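PDB 6HU8: transcriptional regulator ComR, which probably binds DNA through a helix-turn-helix domain and regulates competence in streptococci as a peptide-sensing member of the RNPP family. Local coordinates for residues I72-R84 against D106-E119. Numbering follows the deposited sequence.
Sequences IEIPDTYYEMKNR and DVYNQFFDILPEEE
Tyr78 and Lys82, one turn apart on the same helix, both reach the buried carboxylate of Glu119. Tyr78 OH donates to Glu119 OE1 at 2.5 Å, meeting the anti lone pair, while Lys82 NZ approaches the same oxygen from the syn side at 2.7 Å in a salt bridge. A weaker bond runs from Lys82 NZ to Glu119 OE2, and Asn161 ties the pair together, its OD1 accepting from Lys82 NZ and its ND2 donating to Glu119 OE2. Each carboxylate oxygen is thus satisfied, and the nearby ammonium probably favours the charged form of Glu119. The straight, extended chain of Lys82 carries NZ to the carboxylate. Helices 76-84 and 106-111 run antiparallel (168°, axes 10.5 Å apart) as a helical hairpin of the TPR-like domain, and the connection through Ile114 and Leu115 leads into helix 117-131, which carries Glu119. The Tyr78 ring takes Leu115 CD2, from the connecting segment, over the centre of one face, 3.6 Å from its centroid, and points an edge at the Phe111 face in an offset edge-to-face pair, planes at 75°. Tyr78 CB sits squarely above the Phe111 ring, whose edge receives Met81 SD, a Met-aromatic contact. Met81, bent at chi3 (66°), fits as a knob among Asp106, Val107, Gln110 and Phe111; beside its methyl, Gln110 NE2 donates to Asp106 OD1 at 2.8 Å, arriving from above the carboxylate plane. At the loop end Ile74 CD1 packs against Pro116 CD at 3.7 Å, and Ile114 O, buried by this contact, has no hydrogen-bond partner in the model.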
loop_
_atom_site.group_PDB
_atom_site.type_symbol
_atom_site.label_atom_id
_atom_site.label_comp_id
_atom_site.label_asym_id
_atom_site.label_seq_id
_atom_site.Cartn_x
_atom_site.Cartn_y
_atom_site.Cartn_z
ATOM N N ILE A 72 1.927 -16.142 -18.158
ATOM C CA ILE A 72 1.877 -15.447 -16.873
ATOM C C ILE A 72 0.817 -14.357 -16.864
ATOM O O ILE A 72 0.774 -13.537 -15.943
ATOM C CB ILE A 72 3.211 -14.788 -16.509
ATOM C CG1 ILE A 72 3.651 -13.856 -17.639
ATOM C CG2 ILE A 72 4.255 -15.845 -16.202
ATOM C CD1 ILE A 72 4.778 -12.934 -17.255
ATOM N N GLU A 73 -0.033 -14.328 -17.886
ATOM C CA GLU A 73 -0.998 -13.245 -17.970
ATOM C C GLU A 73 -2.207 -13.464 -17.059
ATOM O O GLU A 73 -2.635 -14.595 -16.784
ATOM C CB GLU A 73 -1.451 -13.034 -19.417
ATOM C CG GLU A 73 -2.441 -14.043 -19.930
ATOM C CD GLU A 73 -2.700 -13.845 -21.405
ATOM O OE1 GLU A 73 -1.761 -13.414 -22.109
ATOM O OE2 GLU A 73 -3.832 -14.110 -21.861
ATOM N N ILE A 74 -2.749 -12.341 -16.605
ATOM C CA ILE A 74 -3.782 -12.300 -15.593
ATOM C C ILE A 74 -5.081 -11.840 -16.252
ATOM O O ILE A 74 -5.084 -10.880 -17.016
ATOM C CB ILE A 74 -3.361 -11.353 -14.444
ATOM C CG1 ILE A 74 -1.951 -11.715 -13.952
ATOM C CG2 ILE A 74 -4.370 -11.372 -13.304
ATOM C CD1 ILE A 74 -1.373 -10.700 -12.969
ATOM N N PRO A 75 -6.180 -12.559 -15.998
ATOM C CA PRO A 75 -7.466 -12.216 -16.626
ATOM C C PRO A 75 -7.974 -10.816 -16.247
ATOM O O PRO A 75 -7.728 -10.357 -15.133
ATOM C CB PRO A 75 -8.417 -13.298 -16.095
ATOM C CG PRO A 75 -7.524 -14.450 -15.718
ATOM C CD PRO A 75 -6.242 -13.819 -15.231
ATOM N N ASP A 76 -8.681 -10.161 -17.166
ATOM C CA ASP A 76 -9.287 -8.859 -16.895
ATOM C C ASP A 76 -10.174 -8.902 -15.650
ATOM O O ASP A 76 -10.253 -7.933 -14.916
ATOM C CB ASP A 76 -10.113 -8.378 -18.098
ATOM C CG ASP A 76 -9.249 -7.924 -19.263
ATOM O OD1 ASP A 76 -8.028 -7.739 -19.065
ATOM O OD2 ASP A 76 -9.794 -7.734 -20.373
ATOM N N THR A 77 -10.829 -10.034 -15.429
ATOM C CA THR A 77 -11.734 -10.219 -14.299
ATOM C C THR A 77 -11.041 -10.033 -12.936
ATOM O O THR A 77 -11.632 -9.507 -11.987
ATOM C CB THR A 77 -12.364 -11.618 -14.348
ATOM O OG1 THR A 77 -11.324 -12.584 -14.540
ATOM C CG2 THR A 77 -13.360 -11.729 -15.503
ATOM N N TYR A 78 -9.790 -10.478 -12.845
ATOM C CA TYR A 78 -9.026 -10.279 -11.616
ATOM C C TYR A 78 -8.876 -8.794 -11.328
ATOM O O TYR A 78 -9.169 -8.318 -10.223
ATOM C CB TYR A 78 -7.642 -10.924 -11.699
ATOM C CG TYR A 78 -6.745 -10.426 -10.585
ATOM C CD1 TYR A 78 -6.885 -10.917 -9.294
ATOM C CD2 TYR A 78 -5.800 -9.432 -10.812
ATOM C CE1 TYR A 78 -6.081 -10.458 -8.258
ATOM C CE2 TYR A 78 -4.992 -8.955 -9.780
ATOM C CZ TYR A 78 -5.138 -9.475 -8.507
ATOM O OH TYR A 78 -4.346 -9.022 -7.473
ATOM N N TYR A 79 -8.406 -8.061 -12.329
ATOM C CA TYR A 79 -8.182 -6.638 -12.162
ATOM C C TYR A 79 -9.467 -5.911 -11.803
ATOM O O TYR A 79 -9.435 -4.974 -11.034
ATOM C CB TYR A 79 -7.561 -6.038 -13.422
ATOM C CG TYR A 79 -6.151 -6.505 -13.634
ATOM C CD1 TYR A 79 -5.142 -6.123 -12.758
ATOM C CD2 TYR A 79 -5.824 -7.348 -14.694
ATOM C CE1 TYR A 79 -3.851 -6.550 -12.935
ATOM C CE2 TYR A 79 -4.531 -7.782 -14.880
ATOM C CZ TYR A 79 -3.547 -7.381 -13.995
ATOM O OH TYR A 79 -2.254 -7.808 -14.170
ATOM N N GLU A 80 -10.599 -6.354 -12.341
ATOM C CA GLU A 80 -11.871 -5.708 -12.020
ATOM C C GLU A 80 -12.219 -5.903 -10.555
ATOM O O GLU A 80 -12.663 -4.970 -9.885
ATOM C CB GLU A 80 -13.004 -6.258 -12.898
ATOM C CG GLU A 80 -12.859 -5.935 -14.374
ATOM C CD GLU A 80 -13.794 -6.767 -15.251
ATOM O OE1 GLU A 80 -14.847 -7.217 -14.741
ATOM O OE2 GLU A 80 -13.464 -6.986 -16.438
ATOM N N MET A 81 -12.012 -7.120 -10.057
ATOM C CA MET A 81 -12.318 -7.419 -8.660
ATOM C C MET A 81 -11.318 -6.771 -7.707
ATOM O O MET A 81 -11.695 -6.319 -6.622
ATOM C CB MET A 81 -12.353 -8.925 -8.431
ATOM C CG MET A 81 -13.466 -9.617 -9.193
ATOM S SD MET A 81 -13.442 -11.400 -8.972
ATOM C CE MET A 81 -13.819 -11.540 -7.230
ATOM N N LYS A 82 -10.050 -6.718 -8.110
ATOM C CA LYS A 82 -9.046 -5.987 -7.338
ATOM C C LYS A 82 -9.410 -4.512 -7.276
ATOM O O LYS A 82 -9.351 -3.886 -6.209
ATOM C CB LYS A 82 -7.644 -6.161 -7.931
ATOM C CG LYS A 82 -6.527 -5.439 -7.154
ATOM C CD LYS A 82 -5.161 -5.569 -7.881
ATOM C CE LYS A 82 -4.026 -4.821 -7.159
ATOM N NZ LYS A 82 -2.734 -4.835 -7.937
ATOM N N ASN A 83 -9.801 -3.958 -8.417
ATOM C CA ASN A 83 -10.208 -2.559 -8.458
ATOM C C ASN A 83 -11.394 -2.297 -7.527
ATOM O O ASN A 83 -11.360 -1.360 -6.735
ATOM C CB ASN A 83 -10.547 -2.139 -9.897
ATOM C CG ASN A 83 -10.787 -0.637 -10.035
ATOM O OD1 ASN A 83 -9.883 0.167 -9.823
ATOM N ND2 ASN A 83 -12.006 -0.258 -10.415
ATOM N N ARG A 84 -12.431 -3.129 -7.608
ATOM C CA ARG A 84 -13.593 -2.971 -6.728
ATOM C C ARG A 84 -13.203 -3.078 -5.253
ATOM O O ARG A 84 -13.645 -2.271 -4.426
ATOM C CB ARG A 84 -14.671 -4.008 -7.057
ATOM C CG ARG A 84 -15.475 -3.693 -8.313
ATOM C CD ARG A 84 -16.494 -4.786 -8.617
ATOM N NE ARG A 84 -16.549 -5.076 -10.047
ATOM C CZ ARG A 84 -16.343 -6.281 -10.569
ATOM N NH1 ARG A 84 -16.396 -6.466 -11.886
ATOM N NH2 ARG A 84 -16.080 -7.308 -9.772
ATOM N N ASP A 106 -12.428 -14.010 -1.571
ATOM C CA ASP A 106 -13.052 -14.405 -2.820
ATOM C C ASP A 106 -12.051 -14.315 -3.982
ATOM O O ASP A 106 -11.857 -15.275 -4.733
ATOM C CB ASP A 106 -14.278 -13.517 -3.068
ATOM C CG ASP A 106 -15.201 -14.072 -4.128
ATOM O OD1 ASP A 106 -14.956 -15.204 -4.602
ATOM O OD2 ASP A 106 -16.178 -13.370 -4.480
ATOM N N VAL A 107 -11.419 -13.153 -4.113
ATOM C CA VAL A 107 -10.426 -12.925 -5.158
ATOM C C VAL A 107 -9.273 -13.915 -5.048
ATOM O O VAL A 107 -8.842 -14.475 -6.052
ATOM C CB VAL A 107 -9.850 -11.499 -5.099
ATOM C CG1 VAL A 107 -8.758 -11.333 -6.141
ATOM C CG2 VAL A 107 -10.952 -10.457 -5.297
ATOM N N TYR A 108 -8.780 -14.130 -3.831
ATOM C CA TYR A 108 -7.691 -15.073 -3.629
ATOM C C TYR A 108 -8.116 -16.469 -4.097
ATOM O O TYR A 108 -7.412 -17.110 -4.861
ATOM C CB TYR A 108 -7.245 -15.112 -2.162
ATOM C CG TYR A 108 -6.184 -16.168 -1.880
ATOM C CD1 TYR A 108 -4.825 -15.883 -2.006
ATOM C CD2 TYR A 108 -6.546 -17.446 -1.483
ATOM C CE1 TYR A 108 -3.865 -16.843 -1.736
ATOM C CE2 TYR A 108 -5.605 -18.406 -1.226
ATOM C CZ TYR A 108 -4.266 -18.107 -1.353
ATOM O OH TYR A 108 -3.343 -19.088 -1.091
ATOM N N ASN A 109 -9.282 -16.925 -3.658
ATOM C CA ASN A 109 -9.771 -18.246 -4.038
ATOM C C ASN A 109 -9.917 -18.425 -5.546
ATOM O O ASN A 109 -9.666 -19.511 -6.081
ATOM C CB ASN A 109 -11.107 -18.515 -3.355
ATOM C CG ASN A 109 -10.950 -18.797 -1.880
ATOM O OD1 ASN A 109 -9.920 -19.322 -1.440
ATOM N ND2 ASN A 109 -11.973 -18.463 -1.103
ATOM N N GLN A 110 -10.309 -17.354 -6.228
ATOM C CA GLN A 110 -10.567 -17.417 -7.661
ATOM C C GLN A 110 -9.316 -17.326 -8.525
ATOM O O GLN A 110 -9.344 -17.736 -9.683
ATOM C CB GLN A 110 -11.520 -16.296 -8.069
ATOM C CG GLN A 110 -12.924 -16.431 -7.484
ATOM C CD GLN A 110 -13.927 -15.512 -8.161
ATOM O OE1 GLN A 110 -14.040 -15.488 -9.389
ATOM N NE2 GLN A 110 -14.657 -14.747 -7.362
ATOM N N PHE A 111 -8.226 -16.782 -7.985
ATOM C CA PHE A 111 -7.078 -16.445 -8.828
ATOM C C PHE A 111 -5.700 -16.758 -8.270
ATOM O O PHE A 111 -4.712 -16.563 -8.970
ATOM C CB PHE A 111 -7.118 -14.955 -9.178
ATOM C CG PHE A 111 -8.316 -14.569 -9.988
ATOM C CD1 PHE A 111 -8.403 -14.924 -11.323
ATOM C CD2 PHE A 111 -9.365 -13.881 -9.411
ATOM C CE1 PHE A 111 -9.517 -14.583 -12.073
ATOM C CE2 PHE A 111 -10.486 -13.533 -10.159
ATOM C CZ PHE A 111 -10.560 -13.885 -11.488
ATOM N N PHE A 112 -5.622 -17.257 -7.041
ATOM C CA PHE A 112 -4.331 -17.397 -6.365
ATOM C C PHE A 112 -3.288 -18.159 -7.191
ATOM O O PHE A 112 -2.078 -17.965 -7.014
ATOM C CB PHE A 112 -4.508 -18.104 -5.017
ATOM C CG PHE A 112 -4.632 -19.597 -5.137
ATOM C CD1 PHE A 112 -5.867 -20.182 -5.383
ATOM C CD2 PHE A 112 -3.518 -20.409 -5.014
ATOM C CE1 PHE A 112 -5.982 -21.548 -5.512
ATOM C CE2 PHE A 112 -3.621 -21.782 -5.136
ATOM C CZ PHE A 112 -4.854 -22.355 -5.384
ATOM N N ASP A 113 -3.750 -19.036 -8.085
ATOM C CA ASP A 113 -2.824 -19.923 -8.788
ATOM C C ASP A 113 -2.272 -19.309 -10.077
ATOM O O ASP A 113 -1.398 -19.893 -10.715
ATOM C CB ASP A 113 -3.481 -21.286 -9.106
ATOM C CG ASP A 113 -2.434 -22.395 -9.334
ATOM O OD1 ASP A 113 -1.370 -22.346 -8.679
ATOM O OD2 ASP A 113 -2.654 -23.304 -10.172
ATOM N N ILE A 114 -2.747 -18.129 -10.460
ATOM C CA ILE A 114 -2.170 -17.494 -11.640
ATOM C C ILE A 114 -1.606 -16.116 -11.315
ATOM O O ILE A 114 -1.320 -15.339 -12.230
ATOM C CB ILE A 114 -3.209 -17.382 -12.805
ATOM C CG1 ILE A 114 -4.530 -16.779 -12.322
ATOM C CG2 ILE A 114 -3.481 -18.761 -13.406
ATOM C CD1 ILE A 114 -4.548 -15.266 -12.197
ATOM N N LEU A 115 -1.458 -15.812 -10.023
ATOM C CA LEU A 115 -0.991 -14.492 -9.588
ATOM C C LEU A 115 0.497 -14.510 -9.229
ATOM O O LEU A 115 0.987 -15.468 -8.621
ATOM C CB LEU A 115 -1.804 -13.977 -8.378
ATOM C CG LEU A 115 -3.270 -13.601 -8.636
ATOM C CD1 LEU A 115 -4.032 -13.254 -7.345
ATOM C CD2 LEU A 115 -3.390 -12.456 -9.639
ATOM N N PRO A 116 1.227 -13.458 -9.635
ATOM C CA PRO A 116 2.625 -13.334 -9.212
ATOM C C PRO A 116 2.721 -12.909 -7.749
ATOM O O PRO A 116 1.730 -12.535 -7.119
ATOM C CB PRO A 116 3.178 -12.239 -10.128
ATOM C CG PRO A 116 1.999 -11.374 -10.406
ATOM C CD PRO A 116 0.807 -12.326 -10.484
ATOM N N GLU A 117 3.938 -12.946 -7.231
ATOM C CA GLU A 117 4.210 -12.675 -5.831
ATOM C C GLU A 117 3.684 -11.320 -5.365
ATOM O O GLU A 117 3.140 -11.207 -4.266
ATOM C CB GLU A 117 5.710 -12.758 -5.603
ATOM C CG GLU A 117 6.143 -13.006 -4.202
ATOM C CD GLU A 117 7.640 -13.294 -4.161
ATOM O OE1 GLU A 117 8.042 -14.474 -4.327
ATOM O OE2 GLU A 117 8.406 -12.323 -3.988
ATOM N N GLU A 118 3.859 -10.295 -6.190
ATOM C CA GLU A 118 3.480 -8.943 -5.785
ATOM C C GLU A 118 1.974 -8.763 -5.640
ATOM O O GLU A 118 1.515 -8.000 -4.796
ATOM C CB GLU A 118 3.997 -7.914 -6.785
ATOM C CG GLU A 118 5.463 -8.020 -7.070
ATOM C CD GLU A 118 5.768 -8.882 -8.293
ATOM O OE1 GLU A 118 5.479 -10.109 -8.266
ATOM O OE2 GLU A 118 6.308 -8.307 -9.269
ATOM N N GLU A 119 1.204 -9.424 -6.501
ATOM C CA GLU A 119 -0.240 -9.364 -6.391
ATOM C C GLU A 119 -0.696 -10.102 -5.141
ATOM O O GLU A 119 -1.566 -9.618 -4.399
ATOM C CB GLU A 119 -0.912 -9.950 -7.638
ATOM C CG GLU A 119 -0.720 -9.097 -8.902
ATOM C CD GLU A 119 -1.333 -7.697 -8.783
ATOM O OE1 GLU A 119 -2.428 -7.553 -8.180
ATOM O OE2 GLU A 119 -0.724 -6.732 -9.299
#